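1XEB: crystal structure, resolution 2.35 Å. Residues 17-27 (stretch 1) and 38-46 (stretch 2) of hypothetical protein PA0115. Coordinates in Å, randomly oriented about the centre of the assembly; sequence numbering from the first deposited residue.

Stretch 1 17-27: ELYALLQLRTE
Stretch 2 38-46: QEVDGLDLV

One buried arginine holds this contact together. Arg25, on the helix, supplies every hydrogen bond between the two stretches, and it binds two acidic side chains and a backbone carbonyl at once.

Stretch 1 is helical throughout, and the helix extends beyond both ends. Its phi/psi values stay near -65/-42. Backbone bonds run from i+4 to i, for example Leu21 N to Glu17 O at 2.8 Å and Arg25 N to Leu21 O at 3.2 Å. Stretch 2 has no regular helix or strand. It runs past the helix in the opposite sense: CA of Thr26 lies 6.5 Å from CA of Glu39, CA of Leu22 lies 7.4 Å from CA of Val40, and CA of Leu18 lies 9.0 Å from CA of Asp44. The separation therefore widens toward Leu18.

The CA-to-CB bond of Arg25 points toward stretch 2. Its chi angles are m, t, p and 178°. Arg25 NE donates to Glu39 OE2 at 2.7 Å, and Arg25 NH2 donates to Asp44 OD2 at 2.7 Å with a nearly straight angle of 173°. Both are salt bridges. Both acceptors lie at the guanidinium edge, near its plane, where the N-H groups point. Arg25 NH1 adds bonds to Asp44 OD1 at 3.1 Å and to the backbone Glu39 O at 2.9 Å. The bond from Arg25 NH1 to Glu39 OE2, at 3.2 Å, is weak. Asp44 thus meets the two terminal nitrogens with its two carboxylate oxygens.

Glu39 and Asp44 both direct CA-to-CB toward the helix. Glu39 has chi1 t, chi2 p and chi3 56°; Asp44 has chi1 m and chi2 115°. Asp41, chi1 p, stays outside salt-bridge range, with its OD2 4.3 Å from Arg25 NH1.

Apolar contact is slight. Leu18 CG lies 4.4 Å from Leu45 CD2. Leu18 has chi1 t and chi2 -145°, between wells; Leu45 is m, t. Leu22, also m, t, brings CD2 to 4.2 Å from Asp44 OD1. Thr26, chi1 m, turns OG1 back to Leu22 O at 2.8 Å, a hydrogen bond within the helix. Thr26 OG1 is also 3.8 Å from Glu39 CG.

Local bonds help shape the loop. Val40 N donates to Gln38 OE1 at 2.8 Å, and Leu43 N bonds weakly to Asp41 OD2 at 3.3 Å. Gly42 has phi/psi 77/-2, where a CB would jam against the carbonyl O of Asp41. The contact buries 389 Å², both sides summed.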

# COMPACT_ATOMS: atom_id res chain seq x y z
N GLU A 17 -7.91 11.84 9.13
CA GLU A 17 -7.03 10.81 8.57
C GLU A 17 -7.55 10.18 7.27
O GLU A 17 -6.82 10.11 6.28
CB GLU A 17 -6.82 9.71 9.63
CG GLU A 17 -5.86 10.09 10.75
CD GLU A 17 -5.91 9.14 11.95
OE1 GLU A 17 -4.97 9.19 12.79
OE2 GLU A 17 -6.88 8.37 12.07
N LEU A 18 -8.81 9.73 7.29
CA LEU A 18 -9.43 9.10 6.12
C LEU A 18 -9.35 10.07 4.95
O LEU A 18 -8.97 9.72 3.82
CB LEU A 18 -10.91 8.79 6.42
CG LEU A 18 -11.64 7.68 5.66
CD1 LEU A 18 -13.11 8.08 5.44
CD2 LEU A 18 -10.96 7.41 4.31
N TYR A 19 -9.71 11.31 5.24
CA TYR A 19 -9.69 12.34 4.23
C TYR A 19 -8.25 12.47 3.73
O TYR A 19 -7.99 12.42 2.53
CB TYR A 19 -10.19 13.64 4.86
CG TYR A 19 -10.58 14.68 3.85
CD1 TYR A 19 -9.68 15.67 3.46
CD2 TYR A 19 -11.82 14.64 3.23
CE1 TYR A 19 -10.00 16.58 2.46
CE2 TYR A 19 -12.15 15.53 2.23
CZ TYR A 19 -11.23 16.50 1.85
OH TYR A 19 -11.55 17.39 0.86
N ALA A 20 -7.31 12.60 4.66
CA ALA A 20 -5.90 12.76 4.30
C ALA A 20 -5.36 11.65 3.42
O ALA A 20 -4.75 11.92 2.38
CB ALA A 20 -5.04 12.88 5.56
N LEU A 21 -5.59 10.41 3.82
CA LEU A 21 -5.08 9.29 3.04
C LEU A 21 -5.76 9.18 1.66
O LEU A 21 -5.14 8.75 0.70
CB LEU A 21 -5.22 7.97 3.83
CG LEU A 21 -6.59 7.29 3.98
CD1 LEU A 21 -6.83 6.34 2.81
CD2 LEU A 21 -6.61 6.51 5.28
N LEU A 22 -7.03 9.57 1.56
CA LEU A 22 -7.67 9.50 0.25
C LEU A 22 -7.17 10.65 -0.61
O LEU A 22 -7.05 10.55 -1.83
CB LEU A 22 -9.20 9.56 0.38
CG LEU A 22 -9.87 8.29 0.93
CD1 LEU A 22 -11.39 8.51 1.04
CD2 LEU A 22 -9.55 7.11 0.00
N GLN A 23 -6.85 11.76 0.05
CA GLN A 23 -6.37 12.90 -0.69
C GLN A 23 -4.96 12.66 -1.25
O GLN A 23 -4.64 13.13 -2.35
CB GLN A 23 -6.36 14.12 0.21
CG GLN A 23 -6.20 15.39 -0.56
CD GLN A 23 -5.05 16.18 -0.03
OE1 GLN A 23 -4.05 16.38 -0.73
NE2 GLN A 23 -5.17 16.62 1.22
N LEU A 24 -4.13 11.94 -0.50
CA LEU A 24 -2.77 11.66 -0.96
C LEU A 24 -2.83 10.66 -2.11
O LEU A 24 -2.15 10.80 -3.14
CB LEU A 24 -1.93 11.09 0.19
CG LEU A 24 -0.51 10.65 -0.19
CD1 LEU A 24 0.25 11.80 -0.83
CD2 LEU A 24 0.21 10.15 1.05
N ARG A 25 -3.68 9.66 -1.94
CA ARG A 25 -3.84 8.61 -2.94
C ARG A 25 -4.35 9.17 -4.27
O ARG A 25 -3.89 8.76 -5.35
CB ARG A 25 -4.78 7.53 -2.40
CG ARG A 25 -4.08 6.52 -1.52
CD ARG A 25 -5.04 5.69 -0.69
NE ARG A 25 -6.20 5.21 -1.45
CZ ARG A 25 -7.14 4.45 -0.93
NH1 ARG A 25 -8.18 4.05 -1.66
NH2 ARG A 25 -7.02 4.06 0.34
N THR A 26 -5.28 10.11 -4.18
CA THR A 26 -5.85 10.72 -5.37
C THR A 26 -4.81 11.58 -6.06
O THR A 26 -4.68 11.58 -7.29
CB THR A 26 -7.06 11.60 -5.02
OG1 THR A 26 -8.09 10.79 -4.43
CG2 THR A 26 -7.60 12.26 -6.26
N GLU A 27 -4.08 12.33 -5.25
CA GLU A 27 -3.06 13.22 -5.78
C GLU A 27 -2.04 12.47 -6.61
O GLU A 27 -1.64 12.93 -7.67
CB GLU A 27 -2.37 13.96 -4.63
CG GLU A 27 -1.20 14.83 -5.05
CD GLU A 27 -0.60 15.55 -3.86
OE1 GLU A 27 -1.18 16.58 -3.44
OE2 GLU A 27 0.44 15.07 -3.34
N GLN A 38 -11.38 4.81 -10.21
CA GLN A 38 -12.09 4.88 -8.94
C GLN A 38 -11.22 4.60 -7.74
O GLN A 38 -11.18 3.49 -7.23
CB GLN A 38 -13.29 3.92 -8.95
CG GLN A 38 -14.00 3.79 -7.61
CD GLN A 38 -14.40 5.14 -7.02
OE1 GLN A 38 -13.54 5.93 -6.56
NE2 GLN A 38 -15.70 5.42 -7.04
N GLU A 39 -10.55 5.65 -7.27
CA GLU A 39 -9.66 5.56 -6.12
C GLU A 39 -10.38 5.08 -4.86
O GLU A 39 -9.81 4.30 -4.09
CB GLU A 39 -9.04 6.94 -5.87
CG GLU A 39 -8.01 7.01 -4.76
CD GLU A 39 -6.83 6.10 -5.01
OE1 GLU A 39 -6.20 6.25 -6.08
OE2 GLU A 39 -6.52 5.25 -4.14
N VAL A 40 -11.60 5.55 -4.64
CA VAL A 40 -12.37 5.16 -3.45
C VAL A 40 -13.06 3.86 -3.82
O VAL A 40 -14.25 3.84 -4.13
CB VAL A 40 -13.42 6.24 -3.14
CG1 VAL A 40 -14.06 5.98 -1.79
CG2 VAL A 40 -12.77 7.60 -3.20
N ASP A 41 -12.29 2.78 -3.78
CA ASP A 41 -12.75 1.47 -4.21
C ASP A 41 -13.54 0.57 -3.27
O ASP A 41 -13.74 -0.60 -3.58
CB ASP A 41 -11.56 0.68 -4.78
CG ASP A 41 -10.56 0.23 -3.71
OD1 ASP A 41 -9.66 -0.57 -4.05
OD2 ASP A 41 -10.66 0.66 -2.55
N GLY A 42 -13.99 1.08 -2.13
CA GLY A 42 -14.77 0.25 -1.23
C GLY A 42 -14.04 -0.77 -0.35
O GLY A 42 -14.67 -1.45 0.46
N LEU A 43 -12.72 -0.90 -0.48
CA LEU A 43 -12.01 -1.87 0.35
C LEU A 43 -11.36 -1.21 1.56
O LEU A 43 -10.67 -1.88 2.36
CB LEU A 43 -10.94 -2.58 -0.47
CG LEU A 43 -11.46 -3.28 -1.72
CD1 LEU A 43 -10.29 -3.77 -2.56
CD2 LEU A 43 -12.38 -4.44 -1.32
N ASP A 44 -11.60 0.08 1.71
CA ASP A 44 -11.02 0.85 2.80
C ASP A 44 -11.65 0.71 4.16
O ASP A 44 -10.94 0.73 5.16
CB ASP A 44 -10.98 2.33 2.43
CG ASP A 44 -9.97 2.64 1.34
OD1 ASP A 44 -10.38 3.05 0.23
OD2 ASP A 44 -8.76 2.47 1.59
N LEU A 45 -12.97 0.57 4.23
CA LEU A 45 -13.64 0.44 5.53
C LEU A 45 -14.37 -0.89 5.73
O LEU A 45 -15.53 -0.91 6.12
CB LEU A 45 -14.65 1.59 5.72
CG LEU A 45 -14.23 2.97 5.23
CD1 LEU A 45 -15.41 3.94 5.44
CD2 LEU A 45 -12.98 3.45 5.97
N VAL A 46 -13.70 -2.00 5.45
CA VAL A 46 -14.33 -3.31 5.63
C VAL A 46 -13.37 -4.28 6.30
O VAL A 46 -12.16 -4.06 6.28
CB VAL A 46 -14.75 -3.92 4.27
CG1 VAL A 46 -15.88 -3.09 3.65
CG2 VAL A 46 -13.52 -4.00 3.34